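PDB 1NY1: peptidoglycan-N-acetylmuramic acid deacetylase PdaA, which removes the acetyl group from N-acetylmuramic acid residues of peptidoglycan, a step toward the muramic delta-lactam of the spore cortex that germination requires. Local coordinates for residues Val169-Asn174 with Leu197-Ser202; Asp184-Gln189 with Glu207-Ala212; Trp164-Val169 with Gln189-Ala194. All blocks are in the same frame, centred on the assembly; numbering follows the deposited sequence.

Interaction 1 of 3, residues Val169-Asn174 with Leu197-Ser202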
loop_
_atom_site.group_PDB
_atom_site.type_symbol
_atom_site.label_atom_id
_atom_site.label_comp_id
_atom_site.label_asym_id
_atom_site.label_seq_id
_atom_site.Cartn_x
_atom_site.Cartn_y
_atom_site.Cartn_z
ATOM N N VAL A 169 13.084 3.762 4.083
ATOM C CA VAL A 169 12.949 3.839 5.523
ATOM C C VAL A 169 12.328 5.139 5.997
ATOM O O VAL A 169 13.029 6.099 6.313
ATOM C CB VAL A 169 14.304 3.648 6.219
ATOM C CG1 VAL A 169 14.099 3.633 7.731
ATOM C CG2 VAL A 169 14.944 2.349 5.753
ATOM N N ASP A 170 11.002 5.158 6.042
ATOM C CA ASP A 170 10.270 6.334 6.496
ATOM C C ASP A 170 9.337 5.906 7.628
ATOM O O ASP A 170 8.324 6.548 7.891
ATOM C CB ASP A 170 9.467 6.946 5.333
ATOM C CG ASP A 170 8.345 6.041 4.853
ATOM O OD1 ASP A 170 8.473 4.810 4.992
ATOM O OD2 ASP A 170 7.344 6.561 4.320
ATOM N N TRP A 171 9.713 4.820 8.301
ATOM C CA TRP A 171 8.932 4.257 9.395
ATOM C C TRP A 171 9.687 4.165 10.721
ATOM O O TRP A 171 9.127 3.735 11.733
ATOM C CB TRP A 171 8.456 2.859 9.013
ATOM C CG TRP A 171 9.554 2.014 8.435
ATOM C CD1 TRP A 171 9.872 1.879 7.114
ATOM C CD2 TRP A 171 10.484 1.199 9.158
ATOM N NE1 TRP A 171 10.938 1.026 6.968
ATOM C CE2 TRP A 171 11.334 0.593 8.206
ATOM C CE3 TRP A 171 10.681 0.919 10.517
ATOM C CZ2 TRP A 171 12.368 -0.280 8.571
ATOM C CZ3 TRP A 171 11.710 0.051 10.878
ATOM C CH2 TRP A 171 12.539 -0.536 9.909
ATOM N N LYS A 172 10.956 4.552 10.714
ATOM C CA LYS A 172 11.778 4.502 11.923
ATOM C C LYS A 172 11.653 5.784 12.735
ATOM O O LYS A 172 12.294 6.786 12.431
ATOM C CB LYS A 172 13.246 4.284 11.559
ATOM C CG LYS A 172 13.597 2.854 11.231
ATOM C CD LYS A 172 15.101 2.684 11.120
ATOM C CE LYS A 172 15.457 1.236 10.832
ATOM N NZ LYS A 172 16.916 1.057 10.600
ATOM N N ILE A 173 10.839 5.741 13.784
ATOM C CA ILE A 173 10.623 6.913 14.617
ATOM C C ILE A 173 11.861 7.362 15.382
ATOM O O ILE A 173 12.021 8.550 15.665
ATOM C CB ILE A 173 9.475 6.672 15.627
ATOM C CG1 ILE A 173 8.220 6.219 14.880
ATOM C CG2 ILE A 173 9.151 7.962 16.373
ATOM C CD1 ILE A 173 7.712 7.237 13.872
ATOM N N ASN A 174 12.749 6.427 15.706
ATOM C CA ASN A 174 13.949 6.783 16.459
ATOM C C ASN A 174 15.002 7.460 15.585
ATOM O O ASN A 174 16.037 7.898 16.081
ATOM C CB ASN A 174 14.540 5.538 17.132
ATOM C CG ASN A 174 15.276 4.640 16.158
ATOM O OD1 ASN A 174 14.863 4.475 15.011
ATOM N ND2 ASN A 174 16.364 4.039 16.619
ATOM N N LEU A 197 5.033 2.448 -1.627
ATOM C CA LEU A 197 4.590 2.040 -0.306
ATOM C C LEU A 197 5.154 3.122 0.602
ATOM O O LEU A 197 6.373 3.238 0.760
ATOM C CB LEU A 197 5.172 0.678 0.084
ATOM C CG LEU A 197 4.689 0.012 1.380
ATOM C CD1 LEU A 197 5.588 -1.173 1.692
ATOM C CD2 LEU A 197 4.716 0.978 2.534
ATOM N N LEU A 198 4.269 3.918 1.188
ATOM C CA LEU A 198 4.686 5.001 2.071
ATOM C C LEU A 198 4.067 4.856 3.453
ATOM O O LEU A 198 3.074 4.152 3.630
ATOM C CB LEU A 198 4.253 6.352 1.492
ATOM C CG LEU A 198 4.741 6.724 0.095
ATOM C CD1 LEU A 198 4.117 8.044 -0.330
ATOM C CD2 LEU A 198 6.258 6.818 0.098
ATOM N N HIS A 199 4.679 5.520 4.427
ATOM C CA HIS A 199 4.181 5.544 5.799
ATOM C C HIS A 199 3.891 7.016 6.042
ATOM O O HIS A 199 4.351 7.866 5.281
ATOM C CB HIS A 199 5.242 5.018 6.769
ATOM C CG HIS A 199 5.579 3.579 6.539
ATOM N ND1 HIS A 199 4.770 2.553 6.977
ATOM C CD2 HIS A 199 6.558 3.000 5.805
ATOM C CE1 HIS A 199 5.232 1.404 6.516
ATOM N NE2 HIS A 199 6.315 1.647 5.800
ATOM N N THR A 200 3.127 7.328 7.080
ATOM C CA THR A 200 2.788 8.718 7.352
ATOM C C THR A 200 3.168 9.137 8.767
ATOM O O THR A 200 2.627 10.109 9.295
ATOM C CB THR A 200 1.269 8.958 7.167
ATOM O OG1 THR A 200 0.547 8.264 8.196
ATOM C CG2 THR A 200 0.812 8.444 5.804
ATOM N N VAL A 201 4.114 8.423 9.368
ATOM C CA VAL A 201 4.526 8.708 10.740
ATOM C C VAL A 201 5.817 9.508 10.921
ATOM O O VAL A 201 6.075 10.028 12.009
ATOM C CB VAL A 201 4.682 7.396 11.550
ATOM C CG1 VAL A 201 3.344 6.685 11.655
ATOM C CG2 VAL A 201 5.711 6.479 10.883
ATOM N N SER A 202 6.627 9.622 9.873
ATOM C CA SER A 202 7.903 10.325 10.003
ATOM C C SER A 202 7.853 11.824 9.722
ATOM O O SER A 202 7.138 12.281 8.832
ATOM C CB SER A 202 8.947 9.659 9.102
ATOM O OG SER A 202 10.267 9.964 9.534
HETATM O O HOH W 1 6.492 8.427 7.313
HETATM O O HOH W 2 11.790 7.541 9.811
#

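Interaction 2 of 3, residues Asp184-Gln189 with Glu207-Ala212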
loop_
_atom_site.group_PDB
_atom_site.type_symbol
_atom_site.label_atom_id
_atom_site.label_comp_id
_atom_site.label_asym_id
_atom_site.label_seq_id
_atom_site.Cartn_x
_atom_site.Cartn_y
_atom_site.Cartn_z
ATOM N N ASP A 184 14.018 12.740 -1.941
ATOM C CA ASP A 184 15.029 12.194 -2.839
ATOM C C ASP A 184 14.752 10.753 -3.242
ATOM O O ASP A 184 15.001 10.367 -4.386
ATOM C CB ASP A 184 16.424 12.304 -2.220
ATOM C CG ASP A 184 16.964 13.719 -2.255
ATOM O OD1 ASP A 184 16.425 14.536 -3.037
ATOM O OD2 ASP A 184 17.936 14.013 -1.519
ATOM N N HIS A 185 14.246 9.948 -2.310
ATOM C CA HIS A 185 13.934 8.561 -2.631
ATOM C C HIS A 185 12.753 8.422 -3.579
ATOM O O HIS A 185 12.785 7.602 -4.490
ATOM C CB HIS A 185 13.667 7.754 -1.353
ATOM C CG HIS A 185 14.883 7.063 -0.823
ATOM N ND1 HIS A 185 15.415 7.336 0.418
ATOM C CD2 HIS A 185 15.686 6.126 -1.379
ATOM C CE1 HIS A 185 16.496 6.598 0.602
ATOM N NE2 HIS A 185 16.681 5.856 -0.474
HETATM N N MSE A 186 11.714 9.224 -3.371
HETATM C CA MSE A 186 10.537 9.156 -4.222
HETATM C C MSE A 186 10.823 9.607 -5.645
HETATM O O MSE A 186 10.197 9.130 -6.588
HETATM C CB MSE A 186 9.409 9.984 -3.625
HETATM C CG MSE A 186 8.848 9.377 -2.351
HETATM SE SE MSE A 186 7.265 10.271 -1.717
HETATM C CE MSE A 186 8.064 11.598 -0.581
ATOM N N ILE A 187 11.787 10.508 -5.795
ATOM C CA ILE A 187 12.160 11.000 -7.110
ATOM C C ILE A 187 13.109 10.014 -7.789
ATOM O O ILE A 187 12.907 9.637 -8.944
ATOM C CB ILE A 187 12.847 12.381 -7.010
ATOM C CG1 ILE A 187 11.866 13.417 -6.444
ATOM C CG2 ILE A 187 13.398 12.791 -8.377
ATOM C CD1 ILE A 187 10.617 13.657 -7.290
ATOM N N LYS A 188 14.137 9.584 -7.064
ATOM C CA LYS A 188 15.124 8.664 -7.617
ATOM C C LYS A 188 14.579 7.284 -7.970
ATOM O O LYS A 188 14.949 6.719 -8.999
ATOM C CB LYS A 188 16.308 8.520 -6.654
ATOM C CG LYS A 188 17.429 7.615 -7.168
ATOM C CD LYS A 188 18.776 7.965 -6.539
ATOM C CE LYS A 188 18.749 7.828 -5.025
ATOM N NZ LYS A 188 19.960 8.413 -4.377
ATOM N N GLN A 189 13.699 6.740 -7.134
ATOM C CA GLN A 189 13.153 5.412 -7.401
ATOM C C GLN A 189 11.963 5.390 -8.347
ATOM O O GLN A 189 11.487 4.321 -8.713
ATOM C CB GLN A 189 12.775 4.723 -6.082
ATOM C CG GLN A 189 13.985 4.428 -5.206
ATOM C CD GLN A 189 13.650 3.595 -3.985
ATOM O OE1 GLN A 189 13.006 2.553 -4.090
ATOM N NE2 GLN A 189 14.112 4.037 -2.822
ATOM N N GLU A 207 5.138 16.893 3.665
ATOM C CA GLU A 207 5.794 17.929 2.876
ATOM C C GLU A 207 6.627 17.285 1.765
ATOM O O GLU A 207 6.669 17.783 0.640
ATOM C CB GLU A 207 6.695 18.791 3.772
ATOM C CG GLU A 207 5.976 19.733 4.756
ATOM C CD GLU A 207 5.247 19.021 5.898
ATOM O OE1 GLU A 207 5.539 17.841 6.182
ATOM O OE2 GLU A 207 4.385 19.665 6.532
ATOM N N ALA A 208 7.292 16.175 2.079
ATOM C CA ALA A 208 8.096 15.491 1.072
ATOM C C ALA A 208 7.171 14.995 -0.036
ATOM O O ALA A 208 7.478 15.136 -1.218
ATOM C CB ALA A 208 8.856 14.315 1.695
ATOM N N LEU A 209 6.030 14.426 0.349
ATOM C CA LEU A 209 5.067 13.915 -0.624
ATOM C C LEU A 209 4.521 15.046 -1.496
ATOM O O LEU A 209 4.344 14.886 -2.708
ATOM C CB LEU A 209 3.908 13.211 0.086
ATOM C CG LEU A 209 2.798 12.617 -0.796
ATOM C CD1 LEU A 209 3.350 11.488 -1.667
ATOM C CD2 LEU A 209 1.688 12.084 0.100
ATOM N N ASP A 210 4.252 16.189 -0.873
ATOM C CA ASP A 210 3.741 17.351 -1.594
ATOM C C ASP A 210 4.736 17.721 -2.709
ATOM O O ASP A 210 4.351 17.877 -3.870
ATOM C CB ASP A 210 3.560 18.514 -0.608
ATOM C CG ASP A 210 2.809 19.694 -1.201
ATOM O OD1 ASP A 210 2.399 19.650 -2.388
ATOM O OD2 ASP A 210 2.626 20.679 -0.457
ATOM N N ASP A 211 6.015 17.841 -2.357
ATOM C CA ASP A 211 7.058 18.186 -3.327
ATOM C C ASP A 211 7.247 17.107 -4.385
ATOM O O ASP A 211 7.439 17.403 -5.566
ATOM C CB ASP A 211 8.402 18.418 -2.626
ATOM C CG ASP A 211 8.395 19.642 -1.723
ATOM O OD1 ASP A 211 7.380 20.369 -1.698
ATOM O OD2 ASP A 211 9.413 19.873 -1.040
ATOM N N ALA A 212 7.203 15.852 -3.954
ATOM C CA ALA A 212 7.380 14.725 -4.861
ATOM C C ALA A 212 6.287 14.679 -5.919
ATOM O O ALA A 212 6.571 14.495 -7.099
ATOM C CB ALA A 212 7.405 13.417 -4.073
#

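Interaction 3 of 3, residues Trp164-Val169 with Gln189-Ala194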
loop_
_atom_site.group_PDB
_atom_site.type_symbol
_atom_site.label_atom_id
_atom_site.label_comp_id
_atom_site.label_asym_id
_atom_site.label_seq_id
_atom_site.Cartn_x
_atom_site.Cartn_y
_atom_site.Cartn_z
ATOM N N TRP A 164 4.536 -3.997 -3.594
ATOM C CA TRP A 164 5.017 -2.675 -3.973
ATOM C C TRP A 164 6.308 -2.745 -4.766
ATOM O O TRP A 164 6.965 -3.790 -4.816
ATOM C CB TRP A 164 5.210 -1.801 -2.723
ATOM C CG TRP A 164 6.199 -2.345 -1.733
ATOM C CD1 TRP A 164 7.531 -2.047 -1.648
ATOM C CD2 TRP A 164 5.941 -3.322 -0.716
ATOM N NE1 TRP A 164 8.120 -2.783 -0.638
ATOM C CE2 TRP A 164 7.165 -3.574 -0.052
ATOM C CE3 TRP A 164 4.791 -4.011 -0.300
ATOM C CZ2 TRP A 164 7.273 -4.489 1.002
ATOM C CZ3 TRP A 164 4.896 -4.921 0.750
ATOM C CH2 TRP A 164 6.132 -5.151 1.387
ATOM N N SER A 165 6.661 -1.629 -5.398
ATOM C CA SER A 165 7.879 -1.557 -6.200
ATOM C C SER A 165 8.800 -0.434 -5.709
ATOM O O SER A 165 9.935 -0.318 -6.169
ATOM C CB SER A 165 7.529 -1.334 -7.672
ATOM O OG SER A 165 7.049 -0.020 -7.878
ATOM N N VAL A 166 8.301 0.391 -4.787
ATOM C CA VAL A 166 9.084 1.486 -4.202
ATOM C C VAL A 166 8.798 1.600 -2.713
ATOM O O VAL A 166 7.642 1.651 -2.292
ATOM C CB VAL A 166 8.754 2.880 -4.811
ATOM C CG1 VAL A 166 9.496 3.979 -4.029
ATOM C CG2 VAL A 166 9.136 2.931 -6.276
ATOM N N ALA A 167 9.858 1.658 -1.919
ATOM C CA ALA A 167 9.717 1.800 -0.476
ATOM C C ALA A 167 11.064 2.207 0.085
ATOM O O ALA A 167 12.102 1.910 -0.499
ATOM C CB ALA A 167 9.262 0.481 0.149
ATOM N N PHE A 168 11.045 2.903 1.209
ATOM C CA PHE A 168 12.277 3.319 1.845
ATOM C C PHE A 168 12.042 3.421 3.338
ATOM O O PHE A 168 10.930 3.186 3.816
ATOM C CB PHE A 168 12.776 4.648 1.277
ATOM C CG PHE A 168 11.712 5.691 1.134
ATOM C CD1 PHE A 168 10.836 5.666 0.054
ATOM C CD2 PHE A 168 11.591 6.706 2.076
ATOM C CE1 PHE A 168 9.851 6.644 -0.088
ATOM C CE2 PHE A 168 10.610 7.689 1.944
ATOM C CZ PHE A 168 9.739 7.659 0.860
ATOM N N VAL A 169 13.084 3.762 4.083
ATOM C CA VAL A 169 12.949 3.839 5.523
ATOM C C VAL A 169 12.328 5.139 5.997
ATOM O O VAL A 169 13.029 6.099 6.313
ATOM C CB VAL A 169 14.304 3.648 6.219
ATOM C CG1 VAL A 169 14.099 3.633 7.731
ATOM C CG2 VAL A 169 14.944 2.349 5.753
ATOM N N GLN A 189 13.699 6.740 -7.134
ATOM C CA GLN A 189 13.153 5.412 -7.401
ATOM C C GLN A 189 11.963 5.390 -8.347
ATOM O O GLN A 189 11.487 4.321 -8.713
ATOM C CB GLN A 189 12.775 4.723 -6.082
ATOM C CG GLN A 189 13.985 4.428 -5.206
ATOM C CD GLN A 189 13.650 3.595 -3.985
ATOM O OE1 GLN A 189 13.006 2.553 -4.090
ATOM N NE2 GLN A 189 14.112 4.037 -2.822
ATOM N N ALA A 190 11.487 6.564 -8.748
ATOM C CA ALA A 190 10.335 6.637 -9.638
ATOM C C ALA A 190 10.519 5.865 -10.934
ATOM O O ALA A 190 11.599 5.850 -11.523
ATOM C CB ALA A 190 10.004 8.091 -9.947
ATOM N N HIS A 191 9.451 5.205 -11.362
ATOM C CA HIS A 191 9.469 4.460 -12.602
ATOM C C HIS A 191 8.053 4.204 -13.092
ATOM O O HIS A 191 7.084 4.279 -12.327
ATOM C CB HIS A 191 10.229 3.135 -12.444
ATOM C CG HIS A 191 9.787 2.300 -11.279
ATOM N ND1 HIS A 191 8.760 1.385 -11.357
ATOM C CD2 HIS A 191 10.259 2.227 -10.013
ATOM C CE1 HIS A 191 8.619 0.782 -10.190
ATOM N NE2 HIS A 191 9.517 1.274 -9.356
ATOM N N PRO A 192 7.913 3.937 -14.393
ATOM C CA PRO A 192 6.604 3.666 -14.987
ATOM C C PRO A 192 5.937 2.483 -14.285
ATOM O O PRO A 192 6.552 1.432 -14.091
ATOM C CB PRO A 192 6.956 3.365 -16.438
ATOM C CG PRO A 192 8.101 4.296 -16.684
ATOM C CD PRO A 192 8.938 4.111 -15.438
ATOM N N GLY A 193 4.683 2.670 -13.895
ATOM C CA GLY A 193 3.947 1.612 -13.230
ATOM C C GLY A 193 4.309 1.378 -11.774
ATOM O O GLY A 193 3.834 0.419 -11.169
ATOM N N ALA A 194 5.133 2.248 -11.200
ATOM C CA ALA A 194 5.539 2.085 -9.808
ATOM C C ALA A 194 4.389 2.134 -8.822
ATOM O O ALA A 194 3.474 2.946 -8.949
ATOM C CB ALA A 194 6.557 3.157 -9.428
HETATM O O HOH W 3 12.446 0.787 -6.333
HETATM O O HOH W 4 14.797 2.062 -0.406
HETATM O O HOH W 5 12.413 0.202 -2.882
#

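Interaction 1 of 3, residues Val169-Asn174 with Leu197-Ser202
Asp170 and His199 carry this contact. The carboxylate group of Asp170 sits between the backbone N and the carbonyl carbon of its own residue (chi1 67°), the crowded position. From there Asp170 OD2 takes the backbone N-H of His199, with N to OD2 2.9 Å, and the bond is fairly straight at 158°. The N-H arrives from above the carboxylate plane. The other oxygen, OD1, lies near the edge of the imidazole.

The imidazole itself stands with CG anti to the carbonyl carbon, beside the backbone N. Trp171 approaches it from one face. Trp171 CB lies over the ring, 3.9 Å from the His199 ring centroid, in a CH-pi contact. The indole adds an offset edge-to-face pair, with the edge of its five-membered ring turned toward the imidazole face and the planes 71° apart. Methylene and indole together probably limit how far the imidazole can rotate. Further along, Ile173 CD1 packs on Val201 CG2 at 3.7 Å.

Two waters join the two segments. One donates to Asp170 O and accepts from Ser202 N. The second links Lys172 O, 2.8 Å away, to Ser202 OG.

His199 also touches Asp50, the probable proton acceptor. The carboxylate of Asp170 would be expected to stabilise a protonated imidazole. That matches the role assigned to Asp170 by similarity, raising the pKa of His199, the probable proton donor in the active site of the NodB-type polysaccharide deacetylases.

Interaction 2 of 3, residues Asp184-Gln189 with Glu207-Ala212
Met186, present as selenomethionine, starts with CG anti to the carbonyl carbon (chi1 -69°) and runs on extended through chi2. It then bends at chi3 (-90°). The bend turns the terminal CE onto the backbone of the facing helix, while SE stays beside the side chains of Leu209 and Ala212. Leu209 has CG anti to its backbone N, and its side chain crosses that of Met186 at about a right angle.

The methyl end does the closest touching. Met186 CE lies 3.6 Å from Ala208 CB and equally near the peptide between Ala208 and Leu209. Met186 SE lies 3.9 Å from Ala212 CB and 4.1 Å from Leu209 CD1. Ala208 and Ala212 are one helical turn apart, and their small methyls let the long side chain lie close against the helix surface. Ile187 adds a lighter touch, with Ile187 CD1 4.1 Å from Ala212 O.

The side chains that meet are apolar, and most of the touching residues are buried. The short helix axes approach to 9.6 Å and cross at -30°, running in roughly the same direction. At the margins, Asp211 forms a salt bridge with Lys179 and Asp210 one with Lys67.

Inward, Met186 and Leu209 both rest on Leu198 of strand 194-198, and Leu209 also meets Val61 of helix 58-67. Helix 179-188, strand 194-198 and helix 205-219 follow one another in the chain. This is plain packing of neighbouring helices over a parallel strand, as found in the alpha/beta barrel-like NodB fold of the polysaccharide deacetylases.

Interaction 3 of 3, residues Trp164-Val169 with Gln189-Ala194
Val166 and Ser165 meet the Gln189-Ala194 loop at two places. Val166 presents both methyls. Val166 CG1, anti to the backbone N (chi1 173°), packs on Gln189 CB at 3.9 Å. Val166 CG2 approaches His191 NE2 obliquely, 3.5 Å away, and also reaches Ala194 CB. Ser165 brings OG to the edge of the imidazole, 3.2 Å from His191 NE2. The methyl of Ala194 lies over one face of the same ring.

Three waters extend this first shell. The amide of Gln189 stands beside the main chain of residues 165 to 167 but reaches it through solvent. OE1 accepts from two waters. One of them also donates to Ser165 O, 2.7 Å away, and the other to Ala167 O. The third water donates to Ala167 O and accepts from Gln189 NE2 over a longer 3.2 Å.

The next layer fixes these groups. Ser165 OG has its own hydrogen bond with Ile195 N. The imidazole takes the crowded first torsion (chi1 51°) and is also touched by Ser13, Pro19 and Leu37. A type II beta turn runs from His191 to Ala194, closed by Ala194 N to His191 O at 3.0 Å. Gly193 takes the positive phi of this turn. An alanine in place of His191 would remove the imidazole and would probably loosen the packing of Val166, Ala194 and Leu37 around it.

Backbone hydrogen bonds of Val166 with Ile195 and Leu197 fasten this loop along strand 194-198. The contact thus ties the loop after strand 160-161 to the turn leading into a strand of the parallel sheet of the NodB domain.

Overall arrangement
The three contacts cross along the chain, which passes through 164-174, helix 179-188, the loop 189-194, strand 194-198 and helix 205-219. Interactions 2 and 3 share Gln189 and have centres 11 Å apart. Interactions 1 and 3 share Val169, with centres 15 Å apart. The centres of interactions 1 and 2 are 13 Å apart. Strand 194-198 of the parallel sheet links them. Leu198 packs on Phe168, Met186 and Leu209, and Leu197 N probably bonds to Val166 O. Interaction 3 lies where the strand starts, interaction 1 at its catalytic end and interaction 2 on its helix-covered side. The probable catalytic pair Asp170 and His199 thus lies at one end of a strand whose other contacts are buried packing.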